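Long-range contacts in Pyrsv_gp04 (Pyrobaculum spherical virus, PDB 2VXZ), which is of unproven function but probably acts as a DNA-binding regulator of viral transcription: residues 11-19 and 29-37; 97-105 and 120-131. All blocks are in the same frame, centred on the assembly; numbering follows the deposited sequence.

Contact 1 and contact 2 come in series along the chain: 11-19 meets 29-37, and contact 1 is complete before contact 2, between 97-105 and 120-131, begins. Their centres lie about 24 Å apart, their nearest atoms about 7 Å apart, and they share no helix or strand. Contact 1 joins helices 7-20 and 27-34 beside the three-stranded antiparallel sheet; contact 2 joins helix 97-106 to helix 125-139 and the turn before it, in the part of the chain belonging to the viral transcriptional regulator family. The two thus lie in separate helical parts, with helix 69-89 between them in sequence. The first has the helix-strand-helix-helix-strand-strand order of a winged helix, consistent with DNA binding.

Contact 1 (11-19 and 29-37); sequences VRLRDILAL and LIQQRLGLS
Leu34 fits as a knob into the hole made by Arg12, Asp15, Ile16 and Leu19, and the evidence for tight packing gathers around it. Its CD1 comes to 3.7 Å from Ile16 CG1, the two side chains crossing at about a right angle, while its CG lies 3.9 Å from Leu19 CD2 in a tip-to-tip approach. Leu19 has CG anti to the backbone N (chi1 -164°), which brings CD2 against Ile30 and Arg33 CB as well. Deeper in, Ile16 CG1 meets Ile30 CG2 at 4.0 Å, and both isoleucines are buried.

The looser side is polar. Arg12, its chain bent at chi2 and chi3, brings NH1 to 3.0 Å from Leu34 O; the N-H...O angle of 144° shows a bent bond, and NH2 adds a weak one to the same oxygen. Leu36 CD2 lies over one guanidinium face, 3.6 Å from Arg12 CZ. The gripped carbonyl precedes Gly35, whose positive phi belongs to a Schellman motif. At the other rim the exposed Arg33 touches Leu19 CD1 with its guanidinium edge.

The short helical axes approach to 11.0 Å at 116°. Leu44 of helix 38-50 touches Arg12 and Ile16, and Lys25 NZ, from strand 25-26, hydrogen-bonds to Leu19 O. Helices 7-20 and 27-34 are the first two of three that, with the antiparallel sheet, have winged-helix topology, consistent with DNA binding.

Contact 2 (97-105 and 120-131); sequences PPRLHDLII and IAHRTAIILSFL
His101 lies between the turn 120-123 and helix 125-131, and each part of its side chain has a different neighbour. The path starts at CB, 3.7 Å from Leu131 CD1. CG stands anti to the backbone N (chi1 -174°), which places the ring against residues 120-123. On one side of the ring, CD2 touches Ile120 CG1 and both CG1 and CG2 of Ile127. On the other, Arg123 NE, tilted out of the ring plane, and Arg123 NH2, close to it, both donate to ND1, at 3.0 and 3.3 Å, with ring and guanidinium planes 84° apart. CE1 faces the backbone N of Arg123. At the tip, NE2 donates to Ile120 O over 2.6 Å, with an N-H...O angle of 162° and the oxygen near the ring plane.

Arg123 also forms a salt bridge from NH2 to Asp102 OD1 at 3.0 Å, approaching the carboxylate on its anti side, and Pro98 O sits over the centre of one guanidinium face. A water accepts from Arg123 NH1 and weakly donates to Asp102 OD1.

Beside this polar group, on the apolar part of the interface, Leu131 is a knob among Pro97, Leu100, His101 and Ile104; its CD2 meets Ile104 CD1 tip to tip at 3.7 Å. Nearer the start of helix 97-105, Leu128 CD2 packs 3.6 Å from Pro98 N. Val83 and Leu86 of helix 69-89 extend the apolar layer, touching Leu100 and Ile104 respectively.

Since NE2 donates and ND1 accepts, the buried imidazole is consistent with a neutral, NE2-protonated form; the bonds at both nitrogens probably fix its rotation and tie the turn to helix 97-105.

Contact 1 (11-19 and 29-37)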
loop_
_atom_site.group_PDB
_atom_site.type_symbol
_atom_site.label_atom_id
_atom_site.label_comp_id
_atom_site.label_asym_id
_atom_site.label_seq_id
_atom_site.Cartn_x
_atom_site.Cartn_y
_atom_site.Cartn_z
ATOM N N VAL A 11 17.301 18.628 -0.830
ATOM C CA VAL A 11 17.260 17.802 0.381
ATOM C C VAL A 11 16.011 16.923 0.385
ATOM O O VAL A 11 16.077 15.736 0.665
ATOM C CB VAL A 11 17.293 18.684 1.659
ATOM C CG1 VAL A 11 16.815 17.896 2.877
ATOM C CG2 VAL A 11 18.690 19.215 1.881
ATOM N N ARG A 12 14.867 17.499 0.034
ATOM C CA ARG A 12 13.630 16.735 0.022
ATOM C C ARG A 12 13.602 15.640 -1.039
ATOM O O ARG A 12 13.110 14.566 -0.783
ATOM C CB ARG A 12 12.423 17.667 -0.159
ATOM C CG ARG A 12 12.295 18.743 0.922
ATOM C CD ARG A 12 12.418 18.210 2.321
ATOM N NE ARG A 12 11.502 18.890 3.245
ATOM C CZ ARG A 12 10.964 18.319 4.321
ATOM N NH1 ARG A 12 11.269 17.075 4.636
ATOM N NH2 ARG A 12 10.134 18.996 5.097
ATOM N N LEU A 13 14.133 15.911 -2.228
ATOM C CA LEU A 13 14.194 14.884 -3.273
ATOM C C LEU A 13 15.042 13.714 -2.803
ATOM O O LEU A 13 14.668 12.555 -2.974
ATOM C CB LEU A 13 14.783 15.451 -4.560
ATOM C CG LEU A 13 13.902 16.461 -5.293
ATOM C CD1 LEU A 13 14.667 17.077 -6.452
ATOM C CD2 LEU A 13 12.601 15.840 -5.776
ATOM N N ARG A 14 16.189 14.043 -2.210
ATOM C CA ARG A 14 17.140 13.069 -1.661
ATOM C C ARG A 14 16.467 12.214 -0.577
ATOM O O ARG A 14 16.585 10.981 -0.561
ATOM C CB ARG A 14 18.319 13.877 -1.087
ATOM C CG ARG A 14 19.533 13.147 -0.628
ATOM C CD ARG A 14 20.632 14.175 -0.285
ATOM N NE ARG A 14 21.453 14.561 -1.441
ATOM C CZ ARG A 14 22.242 15.637 -1.493
ATOM N NH1 ARG A 14 22.308 16.490 -0.472
ATOM N NH2 ARG A 14 22.966 15.874 -2.582
ATOM N N ASP A 15 15.742 12.879 0.309
ATOM C CA ASP A 15 15.032 12.204 1.383
ATOM C C ASP A 15 13.938 11.260 0.894
ATOM O O ASP A 15 13.794 10.172 1.440
ATOM C CB ASP A 15 14.443 13.210 2.367
ATOM C CG ASP A 15 15.519 13.948 3.171
ATOM O OD1 ASP A 15 16.714 13.588 3.119
ATOM O OD2 ASP A 15 15.149 14.912 3.841
ATOM N N ILE A 16 13.199 11.651 -0.141
ATOM C CA ILE A 16 12.127 10.796 -0.665
ATOM C C ILE A 16 12.750 9.532 -1.266
ATOM O O ILE A 16 12.300 8.421 -1.001
ATOM C CB ILE A 16 11.266 11.534 -1.714
ATOM C CG1 ILE A 16 10.450 12.648 -1.051
ATOM C CG2 ILE A 16 10.300 10.562 -2.416
ATOM C CD1 ILE A 16 9.775 13.600 -2.057
ATOM N N LEU A 17 13.800 9.704 -2.060
ATOM C CA LEU A 17 14.481 8.552 -2.667
ATOM C C LEU A 17 15.047 7.602 -1.603
ATOM O O LEU A 17 14.964 6.377 -1.737
ATOM C CB LEU A 17 15.574 9.023 -3.624
ATOM C CG LEU A 17 15.057 9.704 -4.903
ATOM C CD1 LEU A 17 16.231 10.208 -5.753
ATOM C CD2 LEU A 17 14.153 8.785 -5.730
ATOM N N ALA A 18 15.588 8.172 -0.530
ATOM C CA ALA A 18 16.100 7.361 0.584
ATOM C C ALA A 18 14.987 6.565 1.259
ATOM O O ALA A 18 15.146 5.378 1.550
ATOM C CB ALA A 18 16.780 8.236 1.586
ATOM N N LEU A 19 13.866 7.230 1.518
ATOM C CA LEU A 19 12.704 6.594 2.135
ATOM C C LEU A 19 12.213 5.419 1.282
ATOM O O LEU A 19 11.845 4.378 1.809
ATOM C CB LEU A 19 11.592 7.631 2.333
ATOM C CG LEU A 19 10.413 7.382 3.261
ATOM C CD1 LEU A 19 10.881 6.993 4.653
ATOM C CD2 LEU A 19 9.494 8.622 3.320
ATOM N N LEU A 29 2.081 8.272 3.212
ATOM C CA LEU A 29 3.123 7.856 4.138
ATOM C C LEU A 29 4.348 8.747 3.991
ATOM O O LEU A 29 4.939 9.170 4.994
ATOM C CB LEU A 29 3.503 6.395 3.929
ATOM C CG LEU A 29 4.532 5.831 4.907
ATOM C CD1 LEU A 29 4.117 6.028 6.369
ATOM C CD2 LEU A 29 4.785 4.347 4.618
ATOM N N ILE A 30 4.721 9.047 2.744
ATOM C CA ILE A 30 5.837 9.980 2.481
ATOM C C ILE A 30 5.603 11.337 3.145
ATOM O O ILE A 30 6.482 11.856 3.835
ATOM C CB ILE A 30 6.079 10.137 0.938
ATOM C CG1 ILE A 30 6.541 8.804 0.359
ATOM C CG2 ILE A 30 7.126 11.236 0.645
ATOM C CD1 ILE A 30 6.395 8.669 -1.151
ATOM N N GLN A 31 4.418 11.923 2.941
ATOM C CA GLN A 31 4.063 13.195 3.583
ATOM C C GLN A 31 4.252 13.156 5.088
ATOM O O GLN A 31 4.818 14.078 5.669
ATOM C CB GLN A 31 2.599 13.542 3.360
ATOM C CG GLN A 31 2.235 13.852 1.968
ATOM C CD GLN A 31 0.732 13.824 1.792
ATOM O OE1 GLN A 31 0.210 13.146 0.915
ATOM N NE2 GLN A 31 0.025 14.539 2.661
ATOM N N GLN A 32 3.737 12.096 5.702
ATOM C CA GLN A 32 3.774 11.945 7.151
ATOM C C GLN A 32 5.205 11.807 7.653
ATOM O O GLN A 32 5.623 12.522 8.586
ATOM C CB GLN A 32 2.924 10.747 7.591
ATOM C CG GLN A 32 2.843 10.574 9.112
ATOM C CD GLN A 32 3.991 9.784 9.706
ATOM O OE1 GLN A 32 4.425 8.776 9.150
ATOM N NE2 GLN A 32 4.482 10.235 10.855
ATOM N N ARG A 33 5.958 10.913 7.015
ATOM C CA ARG A 33 7.299 10.587 7.463
ATOM C C ARG A 33 8.219 11.778 7.384
ATOM O O ARG A 33 9.069 11.955 8.257
ATOM C CB ARG A 33 7.877 9.440 6.632
ATOM C CG ARG A 33 7.305 8.087 6.984
ATOM C CD ARG A 33 7.824 7.608 8.317
ATOM N NE ARG A 33 7.273 6.311 8.688
ATOM C CZ ARG A 33 7.732 5.137 8.275
ATOM N NH1 ARG A 33 8.765 5.058 7.443
ATOM N NH2 ARG A 33 7.136 4.027 8.685
ATOM N N LEU A 34 8.046 12.589 6.341
ATOM C CA LEU A 34 8.940 13.709 6.074
ATOM C C LEU A 34 8.395 15.067 6.508
ATOM O O LEU A 34 9.073 16.076 6.344
ATOM C CB LEU A 34 9.300 13.727 4.587
ATOM C CG LEU A 34 9.979 12.465 4.055
ATOM C CD1 LEU A 34 10.431 12.651 2.617
ATOM C CD2 LEU A 34 11.158 12.086 4.925
ATOM N N GLY A 35 7.189 15.102 7.058
ATOM C CA GLY A 35 6.593 16.364 7.528
ATOM C C GLY A 35 6.305 17.347 6.409
ATOM O O GLY A 35 6.436 18.566 6.595
ATOM N N LEU A 36 5.889 16.815 5.263
ATOM C CA LEU A 36 5.565 17.623 4.083
ATOM C C LEU A 36 4.082 17.913 4.002
ATOM O O LEU A 36 3.277 17.106 4.441
ATOM C CB LEU A 36 5.970 16.888 2.810
ATOM C CG LEU A 36 7.472 16.799 2.534
ATOM C CD1 LEU A 36 7.787 15.760 1.456
ATOM C CD2 LEU A 36 8.038 18.172 2.165
ATOM N N SER A 37 3.716 19.059 3.431
ATOM C CA SER A 37 2.329 19.271 2.995
ATOM C C SER A 37 1.959 18.320 1.841
ATOM O O SER A 37 2.817 17.795 1.141
ATOM C CB SER A 37 2.133 20.693 2.506
ATOM O OG SER A 37 3.135 21.026 1.563
#

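Contact 2 (97-105 and 120-131)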
loop_
_atom_site.group_PDB
_atom_site.type_symbol
_atom_site.label_atom_id
_atom_site.label_comp_id
_atom_site.label_asym_id
_atom_site.label_seq_id
_atom_site.Cartn_x
_atom_site.Cartn_y
_atom_site.Cartn_z
ATOM N N PRO A 97 -12.564 -6.680 3.447
ATOM C CA PRO A 97 -11.573 -5.657 3.813
ATOM C C PRO A 97 -11.486 -5.344 5.316
ATOM O O PRO A 97 -10.375 -5.231 5.844
ATOM C CB PRO A 97 -11.993 -4.447 2.960
ATOM C CG PRO A 97 -12.723 -5.060 1.790
ATOM C CD PRO A 97 -13.478 -6.208 2.391
ATOM N N PRO A 98 -12.635 -5.211 6.016
ATOM C CA PRO A 98 -12.536 -4.955 7.452
ATOM C C PRO A 98 -11.916 -6.111 8.210
ATOM O O PRO A 98 -11.144 -5.900 9.131
ATOM C CB PRO A 98 -13.998 -4.771 7.872
ATOM C CG PRO A 98 -14.707 -4.412 6.643
ATOM C CD PRO A 98 -14.043 -5.170 5.571
ATOM N N ARG A 99 -12.257 -7.335 7.833
ATOM C CA ARG A 99 -11.657 -8.497 8.503
ATOM C C ARG A 99 -10.146 -8.571 8.276
ATOM O O ARG A 99 -9.384 -8.899 9.184
ATOM C CB ARG A 99 -12.350 -9.780 8.072
ATOM C CG ARG A 99 -13.694 -9.932 8.759
ATOM C CD ARG A 99 -14.433 -11.161 8.290
ATOM N NE ARG A 99 -13.783 -12.421 8.662
ATOM C CZ ARG A 99 -14.190 -13.246 9.630
ATOM N NH1 ARG A 99 -15.242 -12.962 10.396
ATOM N NH2 ARG A 99 -13.523 -14.374 9.840
ATOM N N LEU A 100 -9.723 -8.260 7.063
ATOM C CA LEU A 100 -8.305 -8.245 6.747
ATOM C C LEU A 100 -7.617 -7.137 7.518
ATOM O O LEU A 100 -6.545 -7.342 8.071
ATOM C CB LEU A 100 -8.084 -8.087 5.248
ATOM C CG LEU A 100 -6.623 -7.989 4.810
ATOM C CD1 LEU A 100 -5.842 -9.239 5.219
ATOM C CD2 LEU A 100 -6.526 -7.741 3.292
ATOM N N HIS A 101 -8.226 -5.950 7.555
ATOM C CA HIS A 101 -7.652 -4.874 8.359
ATOM C C HIS A 101 -7.437 -5.335 9.801
ATOM O O HIS A 101 -6.359 -5.121 10.387
ATOM C CB HIS A 101 -8.503 -3.606 8.351
ATOM C CG HIS A 101 -7.852 -2.454 9.055
ATOM N ND1 HIS A 101 -8.281 -1.976 10.274
ATOM C CD2 HIS A 101 -6.774 -1.708 8.719
ATOM C CE1 HIS A 101 -7.511 -0.974 10.649
ATOM N NE2 HIS A 101 -6.582 -0.795 9.728
ATOM N N ASP A 102 -8.457 -5.977 10.368
ATOM C CA ASP A 102 -8.374 -6.418 11.747
ATOM C C ASP A 102 -7.262 -7.449 11.925
ATOM O O ASP A 102 -6.516 -7.382 12.908
ATOM C CB ASP A 102 -9.695 -7.004 12.210
ATOM C CG ASP A 102 -9.935 -6.803 13.698
ATOM O OD1 ASP A 102 -9.935 -5.644 14.170
ATOM O OD2 ASP A 102 -10.127 -7.806 14.393
ATOM N N LEU A 103 -7.124 -8.388 10.985
ATOM C CA LEU A 103 -6.048 -9.387 11.106
ATOM C C LEU A 103 -4.666 -8.733 10.995
ATOM O O LEU A 103 -3.719 -9.137 11.687
ATOM C CB LEU A 103 -6.178 -10.507 10.072
ATOM C CG LEU A 103 -7.363 -11.452 10.263
ATOM C CD1 LEU A 103 -7.508 -12.323 9.045
ATOM C CD2 LEU A 103 -7.179 -12.303 11.539
ATOM N N ILE A 104 -4.547 -7.736 10.132
ATOM C CA ILE A 104 -3.275 -7.033 9.956
ATOM C C ILE A 104 -2.875 -6.286 11.217
ATOM O O ILE A 104 -1.782 -6.470 11.702
ATOM C CB ILE A 104 -3.319 -6.074 8.770
ATOM C CG1 ILE A 104 -3.353 -6.851 7.461
ATOM C CG2 ILE A 104 -2.137 -5.127 8.774
ATOM C CD1 ILE A 104 -3.735 -5.963 6.249
ATOM N N ILE A 105 -3.762 -5.474 11.776
ATOM C CA ILE A 105 -3.356 -4.633 12.914
ATOM C C ILE A 105 -3.107 -5.435 14.192
ATOM O O ILE A 105 -2.358 -4.975 15.069
ATOM C CB ILE A 105 -4.326 -3.444 13.186
ATOM C CG1 ILE A 105 -5.722 -3.940 13.554
ATOM C CG2 ILE A 105 -4.317 -2.469 12.008
ATOM C CD1 ILE A 105 -6.711 -2.831 13.851
ATOM N N ILE A 120 -1.976 2.655 8.310
ATOM C CA ILE A 120 -2.873 1.510 8.494
ATOM C C ILE A 120 -3.538 1.451 9.887
ATOM O O ILE A 120 -4.457 0.656 10.090
ATOM C CB ILE A 120 -2.082 0.180 8.220
ATOM C CG1 ILE A 120 -2.998 -0.994 7.846
ATOM C CG2 ILE A 120 -1.201 -0.173 9.403
ATOM C CD1 ILE A 120 -3.072 -1.286 6.378
ATOM N N ALA A 121 -3.107 2.294 10.827
ATOM C CA ALA A 121 -3.518 2.154 12.234
ATOM C C ALA A 121 -5.032 2.172 12.417
ATOM O O ALA A 121 -5.569 1.414 13.223
ATOM C CB ALA A 121 -2.884 3.251 13.094
ATOM N N HIS A 122 -5.695 3.045 11.662
ATOM C CA HIS A 122 -7.122 3.300 11.825
ATOM C C HIS A 122 -7.899 2.766 10.630
ATOM O O HIS A 122 -7.415 2.795 9.499
ATOM C CB HIS A 122 -7.351 4.806 12.003
ATOM C CG HIS A 122 -6.666 5.372 13.208
ATOM N ND1 HIS A 122 -7.005 5.003 14.488
ATOM C CD2 HIS A 122 -5.645 6.250 13.328
ATOM C CE1 HIS A 122 -6.233 5.641 15.346
ATOM N NE2 HIS A 122 -5.397 6.402 14.670
ATOM N N ARG A 123 -9.095 2.245 10.896
ATOM C CA ARG A 123 -9.939 1.689 9.837
ATOM C C ARG A 123 -10.685 2.820 9.142
ATOM O O ARG A 123 -11.777 3.227 9.541
ATOM C CB ARG A 123 -10.915 0.662 10.401
ATOM C CG ARG A 123 -11.699 -0.088 9.334
ATOM C CD ARG A 123 -12.346 -1.327 9.931
ATOM N NE ARG A 123 -11.311 -2.104 10.589
ATOM C CZ ARG A 123 -11.509 -3.014 11.529
ATOM N NH1 ARG A 123 -12.731 -3.334 11.908
ATOM N NH2 ARG A 123 -10.472 -3.612 12.081
ATOM N N THR A 124 -10.052 3.354 8.111
ATOM C CA THR A 124 -10.612 4.447 7.354
ATOM C C THR A 124 -11.161 3.941 6.034
ATOM O O THR A 124 -10.843 2.827 5.587
ATOM C CB THR A 124 -9.550 5.502 7.065
ATOM O OG1 THR A 124 -8.532 4.915 6.246
ATOM C CG2 THR A 124 -8.947 6.045 8.369
ATOM N N ALA A 125 -11.967 4.775 5.392
ATOM C CA ALA A 125 -12.469 4.471 4.047
ATOM C C ALA A 125 -11.306 4.208 3.097
ATOM O O ALA A 125 -11.357 3.299 2.277
ATOM C CB ALA A 125 -13.313 5.625 3.521
ATOM N N ILE A 126 -10.259 5.022 3.218
ATOM C CA ILE A 126 -9.080 4.903 2.369
ATOM C C ILE A 126 -8.397 3.559 2.514
ATOM O O ILE A 126 -8.122 2.904 1.507
ATOM C CB ILE A 126 -8.065 6.026 2.654
ATOM C CG1 ILE A 126 -8.628 7.359 2.159
ATOM C CG2 ILE A 126 -6.709 5.726 1.977
ATOM C CD1 ILE A 126 -7.823 8.566 2.617
ATOM N N ILE A 127 -8.119 3.138 3.744
ATOM C CA ILE A 127 -7.431 1.866 3.925
ATOM C C ILE A 127 -8.330 0.687 3.536
ATOM O O ILE A 127 -7.842 -0.312 3.012
ATOM C CB ILE A 127 -6.852 1.686 5.351
ATOM C CG1 ILE A 127 -5.820 0.542 5.382
ATOM C CG2 ILE A 127 -7.947 1.382 6.325
ATOM C CD1 ILE A 127 -4.643 0.695 4.417
ATOM N N LEU A 128 -9.635 0.799 3.760
ATOM C CA LEU A 128 -10.535 -0.266 3.317
ATOM C C LEU A 128 -10.534 -0.427 1.787
ATOM O O LEU A 128 -10.537 -1.542 1.271
ATOM C CB LEU A 128 -11.950 -0.034 3.839
ATOM C CG LEU A 128 -12.102 -0.219 5.354
ATOM C CD1 LEU A 128 -13.479 0.174 5.821
ATOM C CD2 LEU A 128 -11.797 -1.678 5.734
ATOM N N SER A 129 -10.514 0.691 1.070
ATOM C CA SER A 129 -10.452 0.669 -0.388
ATOM C C SER A 129 -9.133 0.053 -0.872
ATOM O O SER A 129 -9.108 -0.719 -1.835
ATOM C CB SER A 129 -10.620 2.098 -0.922
ATOM O OG SER A 129 -10.651 2.131 -2.336
ATOM N N PHE A 130 -8.040 0.393 -0.191
ATOM C CA PHE A 130 -6.718 -0.149 -0.500
ATOM C C PHE A 130 -6.718 -1.670 -0.304
ATOM O O PHE A 130 -6.291 -2.423 -1.173
ATOM C CB PHE A 130 -5.667 0.502 0.404
ATOM C CG PHE A 130 -4.279 -0.052 0.246
ATOM C CD1 PHE A 130 -3.415 0.475 -0.705
ATOM C CD2 PHE A 130 -3.822 -1.076 1.058
ATOM C CE1 PHE A 130 -2.122 -0.018 -0.845
ATOM C CE2 PHE A 130 -2.545 -1.562 0.930
ATOM C CZ PHE A 130 -1.687 -1.038 -0.027
ATOM N N LEU A 131 -7.174 -2.117 0.857
ATOM C CA LEU A 131 -7.215 -3.560 1.156
ATOM C C LEU A 131 -8.218 -4.322 0.254
ATOM O O LEU A 131 -7.998 -5.491 -0.093
ATOM C CB LEU A 131 -7.545 -3.773 2.632
ATOM C CG LEU A 131 -6.448 -3.326 3.607
ATOM C CD1 LEU A 131 -6.943 -3.459 5.023
ATOM C CD2 LEU A 131 -5.164 -4.113 3.419
HETATM O O HOH W 1 -12.603 -5.139 14.374
#